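Local coordinates for Pdx2 protein (Plasmodium falciparum, PDB 2ABW) that serves as the glutaminase subunit of the plasmodial PLP synthase, hydrolysing glutamine to glutamate and ammonia, which is channelled to Pdx1 for vitamin B6 biosynthesis, at residues A[181-186]-A[193-198]; A[25-30]-A[208-213]; A[70-75]-A[110-115]; A[80-85]-A[214-219]. All coordinates share one frame; numbering follows the deposited sequence.

Contact 1 of 4, residues A[181-186]-A[193-198]; sequences IIAAVE and TVFHPE
Ala184 and Thr193 form an antiparallel, non-hydrogen-bonded pair, CA to CA 4.4 Å, in the β-hairpin of strands 180-187 and 190-193; beyond it the chain leaves the sheet of this class I glutamine amidotransferase fold toward its active site. On the face shared by this pair, Ala184 CB meets Thr193 CG2 at 3.8 Å. At the hairpin's exit, Val194 N donates to Ala183 O over 3.0 Å at a fairly straight 161°. Ala183 and Ala184 both lie against Ala170, a classic β bulge. The Phe195 side chain can be traced outward. Its chi1 of 51° sets CG between the backbone N and carbonyl carbon, folding the ring back to the hairpin. Past CB and CG, the CD2 atom comes 3.7 Å from Ala183 O, and CE2 then closes to 3.5 Å of that oxygen and 4.0 Å from Ala183 CB. Thr193 CB sits over one ring face, and the ring also meets Phe205 edge-to-face. The following residues include His196 and Glu198, probably the charge relay partners of the nucleophile Cys87: His196 ND1 donates, 8° out of its ring plane, to the syn lone pair of Glu198 OE2, 2.7 Å away.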
loop_
_atom_site.group_PDB
_atom_site.type_symbol
_atom_site.label_atom_id
_atom_site.label_comp_id
_atom_site.label_asym_id
_atom_site.label_seq_id
_atom_site.Cartn_x
_atom_site.Cartn_y
_atom_site.Cartn_z
ATOM N N ILE A 181 -14.297 -7.254 8.748
ATOM C CA ILE A 181 -13.871 -6.124 7.884
ATOM C C ILE A 181 -12.470 -6.450 7.358
ATOM O O ILE A 181 -11.612 -6.912 8.107
ATOM C CB ILE A 181 -13.888 -4.786 8.647
ATOM C CG1 ILE A 181 -15.254 -4.536 9.292
ATOM C CG2 ILE A 181 -13.514 -3.663 7.718
ATOM C CD1 ILE A 181 -15.384 -3.154 9.961
ATOM N N ILE A 182 -12.235 -6.290 6.050
ATOM C CA ILE A 182 -10.946 -6.630 5.446
ATOM C C ILE A 182 -9.998 -5.451 5.615
ATOM O O ILE A 182 -10.268 -4.363 5.125
ATOM C CB ILE A 182 -11.116 -6.965 3.960
ATOM C CG1 ILE A 182 -12.068 -8.159 3.794
ATOM C CG2 ILE A 182 -9.726 -7.242 3.276
ATOM C CD1 ILE A 182 -12.423 -8.488 2.328
ATOM N N ALA A 183 -8.880 -5.707 6.313
ATOM C CA ALA A 183 -7.885 -4.704 6.597
ATOM C C ALA A 183 -6.678 -4.716 5.626
ATOM O O ALA A 183 -6.069 -3.684 5.412
ATOM C CB ALA A 183 -7.412 -4.806 8.081
ATOM N N ALA A 184 -6.304 -5.898 5.153
ATOM C CA ALA A 184 -5.119 -6.065 4.317
ATOM C C ALA A 184 -5.374 -7.171 3.355
ATOM O O ALA A 184 -5.990 -8.212 3.634
ATOM C CB ALA A 184 -3.962 -6.378 5.167
ATOM N N VAL A 185 -4.940 -6.931 2.109
ATOM C CA VAL A 185 -5.018 -7.934 1.036
ATOM C C VAL A 185 -3.679 -8.014 0.338
ATOM O O VAL A 185 -2.903 -7.036 0.354
ATOM C CB VAL A 185 -6.100 -7.574 -0.017
ATOM C CG1 VAL A 185 -7.501 -7.771 0.623
ATOM C CG2 VAL A 185 -5.981 -6.190 -0.611
ATOM N N GLU A 186 -3.441 -9.139 -0.300
ATOM C CA GLU A 186 -2.211 -9.317 -1.059
ATOM C C GLU A 186 -2.556 -10.045 -2.342
ATOM O O GLU A 186 -3.291 -11.051 -2.330
ATOM C CB GLU A 186 -1.203 -10.097 -0.187
ATOM C CG GLU A 186 0.212 -10.180 -0.835
ATOM C CD GLU A 186 1.268 -10.666 0.156
ATOM O OE1 GLU A 186 0.875 -11.237 1.217
ATOM O OE2 GLU A 186 2.451 -10.606 -0.136
ATOM N N THR A 193 -3.206 -2.112 2.369
ATOM C CA THR A 193 -3.723 -1.959 3.751
ATOM C C THR A 193 -4.557 -0.737 3.847
ATOM O O THR A 193 -4.270 0.292 3.188
ATOM C CB THR A 193 -2.546 -1.900 4.721
ATOM O OG1 THR A 193 -1.600 -0.867 4.331
ATOM C CG2 THR A 193 -1.846 -3.286 4.801
ATOM N N VAL A 194 -5.678 -0.836 4.573
ATOM C CA VAL A 194 -6.576 0.319 4.706
ATOM C C VAL A 194 -6.200 1.241 5.860
ATOM O O VAL A 194 -6.776 2.341 6.031
ATOM C CB VAL A 194 -8.035 -0.130 4.847
ATOM C CG1 VAL A 194 -8.457 -1.106 3.718
ATOM C CG2 VAL A 194 -8.239 -0.833 6.230
ATOM N N PHE A 195 -5.345 0.772 6.726
ATOM C CA PHE A 195 -4.930 1.442 7.991
ATOM C C PHE A 195 -3.630 2.221 7.783
ATOM O O PHE A 195 -3.046 2.209 6.696
ATOM C CB PHE A 195 -4.819 0.421 9.126
ATOM C CG PHE A 195 -3.978 -0.803 8.808
ATOM C CD1 PHE A 195 -2.619 -0.808 9.046
ATOM C CD2 PHE A 195 -4.569 -1.942 8.305
ATOM C CE1 PHE A 195 -1.854 -1.920 8.780
ATOM C CE2 PHE A 195 -3.812 -3.054 8.040
ATOM C CZ PHE A 195 -2.452 -3.062 8.273
ATOM N N HIS A 196 -3.222 2.903 8.828
ATOM C CA HIS A 196 -1.994 3.702 8.873
ATOM C C HIS A 196 -0.919 2.969 9.632
ATOM O O HIS A 196 -0.795 3.102 10.840
ATOM C CB HIS A 196 -2.286 5.036 9.575
ATOM C CG HIS A 196 -2.907 6.024 8.676
ATOM N ND1 HIS A 196 -2.160 6.943 7.978
ATOM C CD2 HIS A 196 -4.196 6.222 8.321
ATOM C CE1 HIS A 196 -2.979 7.700 7.261
ATOM N NE2 HIS A 196 -4.221 7.260 7.424
ATOM N N PRO A 197 -0.093 2.172 8.909
ATOM C CA PRO A 197 0.906 1.335 9.608
ATOM C C PRO A 197 1.989 2.146 10.244
ATOM O O PRO A 197 2.721 1.666 11.121
ATOM C CB PRO A 197 1.516 0.553 8.428
ATOM C CG PRO A 197 1.346 1.418 7.229
ATOM C CD PRO A 197 0.054 2.140 7.454
ATOM N N GLU A 198 2.083 3.423 9.880
ATOM C CA GLU A 198 3.099 4.303 10.429
ATOM C C GLU A 198 2.715 4.962 11.718
ATOM O O GLU A 198 3.590 5.601 12.362
ATOM C CB GLU A 198 3.491 5.320 9.365
ATOM C CG GLU A 198 2.586 6.498 9.234
ATOM C CD GLU A 198 1.167 6.267 8.632
ATOM O OE1 GLU A 198 0.736 5.122 8.358
ATOM O OE2 GLU A 198 0.494 7.344 8.507
#

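Contact 2 of 4, residues A[25-30]-A[208-213]; sequences LQIPSL and YFYEKV
Leu30 N donates to Ile27 O at 2.9 Å, closing the type I β turn from Ile27 to Leu30 and presenting both side chains to the Tyr210 ring. Ile27 has chi1 at -63°, which places CG2 anti to the backbone N while CG1 carries CD1 over the ring. CD1 lies 3.9 Å from the centroid of Tyr210, only 16° off the normal, a CH-pi contact over one face. Branch CG2 reaches the far end instead, 3.6 Å from Tyr210 OH. Ser29 adds its CB at 3.8 Å from the same hydroxyl oxygen. Ile27 and Ser29 are each modelled in two conformers, so these distances describe one of them. Leu30 runs past the ring in the opposite direction, its CD2 meeting Tyr210 CD1 obliquely at 3.8 Å. Nearer the helix backbone, Leu25 CD1 packs 4.3 Å from Tyr210 CB. The contact thus fastens the loop between helix 16-23 and strand 30-35 to helix 204-219, where Leu30 and Tyr210 also pack on Ile4 of strand 4-9.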
loop_
_atom_site.group_PDB
_atom_site.type_symbol
_atom_site.label_atom_id
_atom_site.label_comp_id
_atom_site.label_asym_id
_atom_site.label_seq_id
_atom_site.Cartn_x
_atom_site.Cartn_y
_atom_site.Cartn_z
ATOM N N LEU A 25 13.100 -0.615 11.588
ATOM C CA LEU A 25 13.464 -2.029 11.417
ATOM C C LEU A 25 14.931 -2.302 11.741
ATOM O O LEU A 25 15.299 -3.442 12.092
ATOM C CB LEU A 25 13.198 -2.555 10.015
ATOM C CG LEU A 25 11.694 -2.568 9.532
ATOM C CD1 LEU A 25 11.559 -2.853 8.014
ATOM C CD2 LEU A 25 10.911 -3.497 10.456
ATOM N N GLN A 26 15.791 -1.302 11.578
ATOM C CA GLN A 26 17.225 -1.456 11.849
ATOM C C GLN A 26 17.886 -2.555 11.058
ATOM O O GLN A 26 18.776 -3.211 11.578
ATOM C CB GLN A 26 17.457 -1.585 13.354
ATOM C CG GLN A 26 16.961 -0.300 14.127
ATOM C CD GLN A 26 17.864 0.868 13.775
ATOM O OE1 GLN A 26 19.039 0.871 14.141
ATOM N NE2 GLN A 26 17.371 1.815 12.981
ATOM N N ILE A 27 17.490 -2.747 9.797
ATOM C CA ILE A 27 18.031 -3.878 8.989
ATOM C C ILE A 27 19.224 -3.475 8.134
ATOM O O ILE A 27 19.044 -2.718 7.186
ATOM C CB ILE A 27 16.926 -4.461 8.064
ATOM C CG1 ILE A 27 15.782 -5.057 8.867
ATOM C CG2 ILE A 27 17.527 -5.507 7.050
ATOM C CD1 ILE A 27 14.635 -5.442 8.080
ATOM N N PRO A 28 20.425 -4.032 8.424
ATOM C CA PRO A 28 21.575 -3.473 7.765
ATOM C C PRO A 28 21.490 -3.217 6.279
ATOM O O PRO A 28 21.950 -2.168 5.867
ATOM C CB PRO A 28 22.720 -4.444 8.116
ATOM C CG PRO A 28 22.339 -4.911 9.429
ATOM C CD PRO A 28 20.856 -5.129 9.328
ATOM N N SER A 29 20.925 -4.178 5.541
ATOM C CA SER A 29 20.933 -4.250 4.084
ATOM C C SER A 29 19.928 -3.243 3.452
ATOM O O SER A 29 19.940 -3.064 2.231
ATOM C CB SER A 29 20.514 -5.694 3.680
ATOM O OG SER A 29 21.524 -6.620 3.920
ATOM N N LEU A 30 19.090 -2.584 4.282
ATOM C CA LEU A 30 17.987 -1.753 3.792
ATOM C C LEU A 30 18.305 -0.250 3.731
ATOM O O LEU A 30 18.628 0.408 4.741
ATOM C CB LEU A 30 16.770 -1.951 4.702
ATOM C CG LEU A 30 15.522 -1.163 4.345
ATOM C CD1 LEU A 30 15.097 -1.536 2.890
ATOM C CD2 LEU A 30 14.361 -1.530 5.274
ATOM N N TYR A 208 7.114 -7.290 7.007
ATOM C CA TYR A 208 6.525 -8.199 6.014
ATOM C C TYR A 208 6.807 -7.707 4.605
ATOM O O TYR A 208 7.200 -8.462 3.702
ATOM C CB TYR A 208 5.039 -8.267 6.202
ATOM C CG TYR A 208 4.367 -9.253 5.329
ATOM C CD1 TYR A 208 4.526 -10.625 5.561
ATOM C CD2 TYR A 208 3.577 -8.890 4.306
ATOM C CE1 TYR A 208 3.879 -11.550 4.752
ATOM C CE2 TYR A 208 2.898 -9.802 3.545
ATOM C CZ TYR A 208 3.051 -11.128 3.762
ATOM O OH TYR A 208 2.414 -12.139 3.005
ATOM N N PHE A 209 6.610 -6.420 4.400
ATOM C CA PHE A 209 6.847 -5.864 3.024
ATOM C C PHE A 209 8.350 -5.944 2.718
ATOM O O PHE A 209 8.716 -6.278 1.581
ATOM C CB PHE A 209 6.355 -4.442 2.879
ATOM C CG PHE A 209 6.481 -3.930 1.461
ATOM C CD1 PHE A 209 5.711 -4.551 0.455
ATOM C CD2 PHE A 209 7.286 -2.880 1.092
ATOM C CE1 PHE A 209 5.849 -4.149 -0.846
ATOM C CE2 PHE A 209 7.393 -2.478 -0.213
ATOM C CZ PHE A 209 6.703 -3.121 -1.149
ATOM N N TYR A 210 9.229 -5.677 3.659
ATOM C CA TYR A 210 10.665 -5.826 3.409
ATOM C C TYR A 210 10.964 -7.272 2.934
ATOM O O TYR A 210 11.698 -7.471 1.947
ATOM C CB TYR A 210 11.433 -5.519 4.671
ATOM C CG TYR A 210 12.867 -5.865 4.507
ATOM C CD1 TYR A 210 13.757 -5.053 3.850
ATOM C CD2 TYR A 210 13.374 -7.087 4.929
ATOM C CE1 TYR A 210 15.084 -5.425 3.667
ATOM C CE2 TYR A 210 14.688 -7.465 4.752
ATOM C CZ TYR A 210 15.553 -6.661 4.067
ATOM O OH TYR A 210 16.912 -6.958 3.830
ATOM N N GLU A 211 10.474 -8.271 3.643
ATOM C CA GLU A 211 10.729 -9.649 3.283
ATOM C C GLU A 211 10.169 -9.943 1.885
ATOM O O GLU A 211 10.835 -10.658 1.123
ATOM C CB GLU A 211 10.128 -10.544 4.336
ATOM C CG GLU A 211 10.897 -10.572 5.606
ATOM C CD GLU A 211 12.233 -11.265 5.519
ATOM O OE1 GLU A 211 12.405 -12.143 4.666
ATOM O OE2 GLU A 211 13.138 -10.989 6.308
ATOM N N LYS A 212 9.051 -9.307 1.521
ATOM C CA LYS A 212 8.483 -9.465 0.174
ATOM C C LYS A 212 9.447 -8.986 -0.881
ATOM O O LYS A 212 9.705 -9.584 -1.930
ATOM C CB LYS A 212 7.180 -8.720 0.065
ATOM C CG LYS A 212 6.383 -8.996 -1.153
ATOM C CD LYS A 212 4.998 -8.348 -1.031
ATOM C CE LYS A 212 4.146 -8.470 -2.351
ATOM N NZ LYS A 212 3.704 -9.884 -2.390
ATOM N N VAL A 213 10.012 -7.811 -0.628
ATOM C CA VAL A 213 11.009 -7.193 -1.553
ATOM C C VAL A 213 12.261 -8.057 -1.611
ATOM O O VAL A 213 12.826 -8.288 -2.688
ATOM C CB VAL A 213 11.325 -5.736 -1.139
ATOM C CG1 VAL A 213 12.400 -5.151 -2.087
ATOM C CG2 VAL A 213 10.097 -4.858 -1.141
#

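Contact 3 of 4, residues A[70-75]-A[110-115]; sequences NALVHF and FSFGGL
Val73 and Phe112 bring the two backbones nearest, CA to CA 5.5 Å, where helix 63-77 of the class I glutamine amidotransferase fold meets the loop leading into strand 115-120. The helical segment is regular: Phe75 N bonds to Ala71 O at 2.8 Å, and His74 N to Asn70 O at 3.0 Å. The loop is not. Ser111 OG accepts from Gly113 N at 2.8 Å, an ST turn in the modelled conformer, and Gly113 and Gly114 follow with positive phi, which favours glycine. No hydrogen bond joins the two segments, so the evidence for their attachment is apolar packing with Phe112 at its centre. A chi1 of -50° puts Phe112 CG beside the backbone N, anti to the carbonyl carbon, and the ring crosses the Leu72 side chain at a slant. Leu72 CD1 touches two successive ring atoms, CE1 at 3.6 Å and CZ a little farther, while its CB lies 4.0 Å from Phe112 CD1. The ring also meets that of Tyr69, their planes about 30° apart, and packs on Ile49 of strand 46-49, which ties the loop to the main sheet as well as the helix. Phe112 O, hydrogen-bonded to His77 NE2, is brushed by Val73 CG2 at 4.0 Å; that same methyl carbon stands at the edge of the ring, near its plane, 4.5 Å from Phe112 CD1.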
loop_
_atom_site.group_PDB
_atom_site.type_symbol
_atom_site.label_atom_id
_atom_site.label_comp_id
_atom_site.label_asym_id
_atom_site.label_seq_id
_atom_site.Cartn_x
_atom_site.Cartn_y
_atom_site.Cartn_z
ATOM N N ASN A 70 2.514 6.234 -15.936
ATOM C CA ASN A 70 2.797 5.102 -16.899
ATOM C C ASN A 70 3.974 4.277 -16.371
ATOM O O ASN A 70 3.935 3.044 -16.465
ATOM C CB ASN A 70 3.115 5.635 -18.217
ATOM C CG ASN A 70 1.911 6.314 -18.898
ATOM O OD1 ASN A 70 0.830 5.902 -18.676
ATOM N ND2 ASN A 70 2.155 7.257 -19.770
ATOM N N ALA A 71 4.973 4.910 -15.751
ATOM C CA ALA A 71 6.100 4.149 -15.207
ATOM C C ALA A 71 5.665 3.276 -14.028
ATOM O O ALA A 71 6.141 2.142 -13.849
ATOM C CB ALA A 71 7.278 5.092 -14.831
ATOM N N LEU A 72 4.777 3.804 -13.195
ATOM C CA LEU A 72 4.211 3.027 -12.049
ATOM C C LEU A 72 3.417 1.812 -12.546
ATOM O O LEU A 72 3.563 0.744 -12.041
ATOM C CB LEU A 72 3.425 3.951 -11.117
ATOM C CG LEU A 72 4.272 4.956 -10.371
ATOM C CD1 LEU A 72 3.408 6.019 -9.688
ATOM C CD2 LEU A 72 5.071 4.233 -9.297
ATOM N N VAL A 73 2.623 2.010 -13.584
ATOM C CA VAL A 73 1.846 0.923 -14.143
ATOM C C VAL A 73 2.793 -0.120 -14.617
ATOM O O VAL A 73 2.565 -1.325 -14.440
ATOM C CB VAL A 73 0.851 1.451 -15.215
ATOM C CG1 VAL A 73 0.218 0.244 -15.983
ATOM C CG2 VAL A 73 -0.228 2.294 -14.565
ATOM N N HIS A 74 3.822 0.285 -15.359
ATOM C CA HIS A 74 4.795 -0.667 -15.857
ATOM C C HIS A 74 5.510 -1.411 -14.700
ATOM O O HIS A 74 5.764 -2.628 -14.748
ATOM C CB HIS A 74 5.753 0.031 -16.808
ATOM C CG HIS A 74 6.922 -0.796 -17.238
ATOM N ND1 HIS A 74 8.146 -0.666 -16.621
ATOM C CD2 HIS A 74 7.096 -1.652 -18.260
ATOM C CE1 HIS A 74 9.018 -1.429 -17.241
ATOM N NE2 HIS A 74 8.368 -2.135 -18.153
ATOM N N PHE A 75 5.892 -0.670 -13.677
ATOM C CA PHE A 75 6.602 -1.211 -12.500
ATOM C C PHE A 75 5.740 -2.290 -11.853
ATOM O O PHE A 75 6.234 -3.376 -11.523
ATOM C CB PHE A 75 6.828 -0.090 -11.527
ATOM C CG PHE A 75 7.483 -0.428 -10.194
ATOM C CD1 PHE A 75 6.726 -0.899 -9.131
ATOM C CD2 PHE A 75 8.831 -0.139 -10.029
ATOM C CE1 PHE A 75 7.292 -1.173 -7.912
ATOM C CE2 PHE A 75 9.415 -0.370 -8.765
ATOM C CZ PHE A 75 8.607 -0.852 -7.758
ATOM N N PHE A 110 -7.473 6.476 -13.556
ATOM C CA PHE A 110 -7.320 6.862 -12.159
ATOM C C PHE A 110 -6.439 5.903 -11.328
ATOM O O PHE A 110 -5.472 6.336 -10.711
ATOM C CB PHE A 110 -8.654 6.965 -11.446
ATOM C CG PHE A 110 -8.557 7.462 -10.028
ATOM C CD1 PHE A 110 -8.362 8.825 -9.784
ATOM C CD2 PHE A 110 -8.801 6.622 -8.935
ATOM C CE1 PHE A 110 -8.320 9.299 -8.466
ATOM C CE2 PHE A 110 -8.772 7.105 -7.615
ATOM C CZ PHE A 110 -8.533 8.417 -7.395
ATOM N N SER A 111 -6.836 4.634 -11.239
ATOM C CA SER A 111 -6.077 3.652 -10.522
ATOM C C SER A 111 -4.842 3.163 -11.318
ATOM O O SER A 111 -4.846 3.109 -12.566
ATOM C CB SER A 111 -6.922 2.432 -10.234
ATOM O OG SER A 111 -6.251 1.460 -9.456
ATOM N N PHE A 112 -3.823 2.808 -10.538
ATOM C CA PHE A 112 -2.632 2.048 -11.075
ATOM C C PHE A 112 -2.999 0.617 -11.282
ATOM O O PHE A 112 -2.297 -0.092 -12.048
ATOM C CB PHE A 112 -1.399 2.120 -10.180
ATOM C CG PHE A 112 -0.989 3.467 -9.741
ATOM C CD1 PHE A 112 -0.550 4.426 -10.621
ATOM C CD2 PHE A 112 -0.929 3.768 -8.391
ATOM C CE1 PHE A 112 -0.151 5.683 -10.227
ATOM C CE2 PHE A 112 -0.548 4.971 -7.989
ATOM C CZ PHE A 112 -0.160 5.989 -8.894
ATOM N N GLY A 113 -4.020 0.118 -10.588
ATOM C CA GLY A 113 -4.350 -1.321 -10.611
ATOM C C GLY A 113 -3.377 -2.169 -9.784
ATOM O O GLY A 113 -2.395 -1.630 -9.249
ATOM N N GLY A 114 -3.721 -3.488 -9.686
ATOM C CA GLY A 114 -2.805 -4.442 -9.003
ATOM C C GLY A 114 -3.552 -5.293 -7.970
ATOM O O GLY A 114 -3.181 -6.408 -7.703
ATOM N N LEU A 115 -4.592 -4.722 -7.373
ATOM C CA LEU A 115 -5.483 -5.469 -6.463
ATOM C C LEU A 115 -6.886 -5.559 -7.077
ATOM O O LEU A 115 -7.519 -4.498 -7.302
ATOM C CB LEU A 115 -5.549 -4.731 -5.104
ATOM C CG LEU A 115 -4.219 -4.666 -4.344
ATOM C CD1 LEU A 115 -4.376 -3.771 -3.171
ATOM C CD2 LEU A 115 -3.753 -6.041 -4.009
#

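Contact 4 of 4, residues A[80-85]-A[214-219]; sequences KKPIWG and KNYKYS
With chi1 at 161°, Tyr216 holds CG roughly opposite its backbone N and sends the ring from helix 204-219 against Lys81 and Pro82. Its chi2 of 84° turns the ring plane nearly perpendicular to the plane of CA, CB and CG, with one face toward these two residues. The turn between helix 63-77 and strand 83-86 of the main sheet thereby packs on the end of the C-terminal helix. Pro82 meets that face: CD lies 3.8 Å from the ring centroid and 25° off the normal, a CH-pi contact displaced toward the rim, with the nearest ring atom, Tyr216 CG, at 3.5 Å from CD. The neighbouring Pro82 CG packs equally closely on Tyr216 CB, 3.5 Å away, and the two side chains cross at about a right angle. At the other end of the tyrosine, Lys81 passes obliquely. Its CG approaches Tyr216 OH to 3.3 Å, CE comes to 3.4 Å of the same oxygen, and Lys81 CA lies above the ring face that Pro82 also covers. Because the Lys81 chain is extended beyond CG, its ammonium continues past the hydroxyl to Cys44 O. Pro82 also packs on Val213 and Phe209, about one and two turns before Tyr216. No hydrogen bond spans the two segments. The chemistry is therefore methylene on an aromatic face: proline CD, next to an amide nitrogen, probably carries slightly polarised hydrogens suited to the pi cloud, and the lysine contributes aliphatic carbon while its charged end is held by another group.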
loop_
_atom_site.group_PDB
_atom_site.type_symbol
_atom_site.label_atom_id
_atom_site.label_comp_id
_atom_site.label_asym_id
_atom_site.label_seq_id
_atom_site.Cartn_x
_atom_site.Cartn_y
_atom_site.Cartn_z
ATOM N N LYS A 80 6.526 -6.382 -12.334
ATOM C CA LYS A 80 5.995 -7.120 -11.187
ATOM C C LYS A 80 6.812 -6.887 -9.893
ATOM O O LYS A 80 7.016 -7.823 -9.054
ATOM C CB LYS A 80 5.927 -8.582 -11.496
ATOM C CG LYS A 80 5.269 -8.989 -12.754
ATOM C CD LYS A 80 3.846 -8.787 -12.705
ATOM C CE LYS A 80 3.208 -9.502 -13.885
ATOM N NZ LYS A 80 1.843 -9.041 -14.221
ATOM N N LYS A 81 7.314 -5.664 -9.744
ATOM C CA LYS A 81 8.070 -5.352 -8.558
ATOM C C LYS A 81 7.099 -5.136 -7.389
ATOM O O LYS A 81 5.990 -4.695 -7.554
ATOM C CB LYS A 81 8.929 -4.157 -8.760
ATOM C CG LYS A 81 10.079 -4.500 -9.704
ATOM C CD LYS A 81 11.150 -3.390 -9.466
ATOM C CE LYS A 81 12.199 -3.419 -10.357
ATOM N NZ LYS A 81 13.124 -2.336 -10.117
ATOM N N PRO A 82 7.529 -5.541 -6.175
ATOM C CA PRO A 82 6.628 -5.394 -5.031
ATOM C C PRO A 82 6.168 -3.955 -4.787
ATOM O O PRO A 82 7.021 -3.039 -4.788
ATOM C CB PRO A 82 7.452 -5.943 -3.853
ATOM C CG PRO A 82 8.354 -6.925 -4.484
ATOM C CD PRO A 82 8.747 -6.277 -5.821
ATOM N N ILE A 83 4.886 -3.808 -4.454
ATOM C CA ILE A 83 4.311 -2.507 -4.153
ATOM C C ILE A 83 3.358 -2.643 -3.004
ATOM O O ILE A 83 2.644 -3.606 -2.939
ATOM C CB ILE A 83 3.668 -1.891 -5.412
ATOM C CG1 ILE A 83 3.303 -0.418 -5.167
ATOM C CG2 ILE A 83 2.563 -2.771 -5.942
ATOM C CD1 ILE A 83 3.047 0.372 -6.420
ATOM N N TRP A 84 3.397 -1.676 -2.141
ATOM C CA TRP A 84 2.527 -1.600 -0.941
ATOM C C TRP A 84 1.772 -0.304 -1.043
ATOM O O TRP A 84 2.336 0.791 -0.897
ATOM C CB TRP A 84 3.373 -1.612 0.320
ATOM C CG TRP A 84 2.580 -1.592 1.587
ATOM C CD1 TRP A 84 1.202 -1.794 1.720
ATOM C CD2 TRP A 84 3.098 -1.432 2.884
ATOM N NE1 TRP A 84 0.840 -1.695 3.047
ATOM C CE2 TRP A 84 2.003 -1.491 3.784
ATOM C CE3 TRP A 84 4.392 -1.246 3.396
ATOM C CZ2 TRP A 84 2.174 -1.388 5.145
ATOM C CZ3 TRP A 84 4.527 -1.071 4.736
ATOM C CH2 TRP A 84 3.452 -1.192 5.601
ATOM N N GLY A 85 0.472 -0.398 -1.264
ATOM C CA GLY A 85 -0.387 0.763 -1.187
ATOM C C GLY A 85 -1.083 0.816 0.135
ATOM O O GLY A 85 -1.746 -0.134 0.502
ATOM N N LYS A 214 12.747 -8.500 -0.425
ATOM C CA LYS A 214 13.923 -9.391 -0.394
ATOM C C LYS A 214 13.710 -10.643 -1.189
ATOM O O LYS A 214 14.615 -10.986 -1.987
ATOM C CB LYS A 214 14.210 -9.727 1.082
ATOM C CG LYS A 214 15.465 -10.585 1.223
ATOM C CD LYS A 214 15.437 -11.322 2.533
ATOM C CE LYS A 214 14.635 -12.630 2.388
ATOM N NZ LYS A 214 14.536 -13.402 3.620
ATOM N N ASN A 215 12.554 -11.251 -1.081
ATOM C CA ASN A 215 12.288 -12.537 -1.787
ATOM C C ASN A 215 12.207 -12.263 -3.291
ATOM O O ASN A 215 12.716 -13.002 -4.133
ATOM C CB ASN A 215 10.982 -13.126 -1.343
ATOM C CG ASN A 215 11.022 -13.680 0.108
ATOM O OD1 ASN A 215 12.035 -13.980 0.589
ATOM N ND2 ASN A 215 9.859 -13.913 0.673
ATOM N N TYR A 216 11.581 -11.140 -3.649
ATOM C CA TYR A 216 11.618 -10.688 -5.052
ATOM C C TYR A 216 13.016 -10.581 -5.614
ATOM O O TYR A 216 13.317 -11.130 -6.689
ATOM C CB TYR A 216 10.811 -9.359 -5.254
ATOM C CG TYR A 216 11.203 -8.653 -6.538
ATOM C CD1 TYR A 216 10.643 -9.006 -7.693
ATOM C CD2 TYR A 216 12.154 -7.638 -6.546
ATOM C CE1 TYR A 216 11.046 -8.372 -8.876
ATOM C CE2 TYR A 216 12.566 -7.039 -7.698
ATOM C CZ TYR A 216 11.996 -7.414 -8.874
ATOM O OH TYR A 216 12.435 -6.802 -10.018
ATOM N N LYS A 217 13.899 -9.906 -4.899
ATOM C CA LYS A 217 15.253 -9.694 -5.406
ATOM C C LYS A 217 15.950 -11.028 -5.570
ATOM O O LYS A 217 16.678 -11.212 -6.559
ATOM C CB LYS A 217 16.030 -8.807 -4.427
ATOM C CG LYS A 217 17.091 -7.951 -5.144
ATOM C CD LYS A 217 17.490 -6.772 -4.354
ATOM C CE LYS A 217 18.545 -5.917 -5.048
ATOM N NZ LYS A 217 18.207 -5.511 -6.455
ATOM N N TYR A 218 15.752 -11.945 -4.621
ATOM C CA TYR A 218 16.367 -13.263 -4.649
ATOM C C TYR A 218 15.852 -14.053 -5.870
ATOM O O TYR A 218 16.599 -14.770 -6.556
ATOM C CB TYR A 218 16.028 -13.983 -3.365
ATOM C CG TYR A 218 16.855 -13.564 -2.137
ATOM C CD1 TYR A 218 17.752 -12.477 -2.161
ATOM C CD2 TYR A 218 16.778 -14.323 -0.957
ATOM C CE1 TYR A 218 18.577 -12.164 -0.987
ATOM C CE2 TYR A 218 17.548 -13.999 0.187
ATOM C CZ TYR A 218 18.434 -12.917 0.143
ATOM O OH TYR A 218 19.222 -12.621 1.259
ATOM N N SER A 219 14.590 -13.899 -6.171
ATOM C CA SER A 219 13.944 -14.653 -7.252
ATOM C C SER A 219 14.570 -14.248 -8.548
ATOM O O SER A 219 14.636 -15.055 -9.459
ATOM C CB SER A 219 12.442 -14.350 -7.330
ATOM O OG SER A 219 12.199 -13.052 -7.907
#

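Contacts 2 and 4 are the closest pair, centres 11 Å apart: both use helix 204-219, and Phe209 from contact 2 packs on Pro82 and Ile83 of contact 4. Contact 3 lies 15 Å from contact 4, with helix 63-77 followed, after a short loop, by strand 83-86 and Phe75 O bonded to Lys81 N at 3.1 Å. Contact 1, 18 to 19 Å from the others, joins contact 4 through adjacent strands of the main sheet, where Thr193 OG1 meets Trp84 NE1 at 2.9 Å. Along the chain, contacts 3 and 4 interlace, contact 1 follows contact 3, and the C-terminal helix closes contacts 2 and 4 last. Neighbouring strands 83-86 and 190-193 run into Cys87 and into His196 and Glu198, the probable catalytic residues.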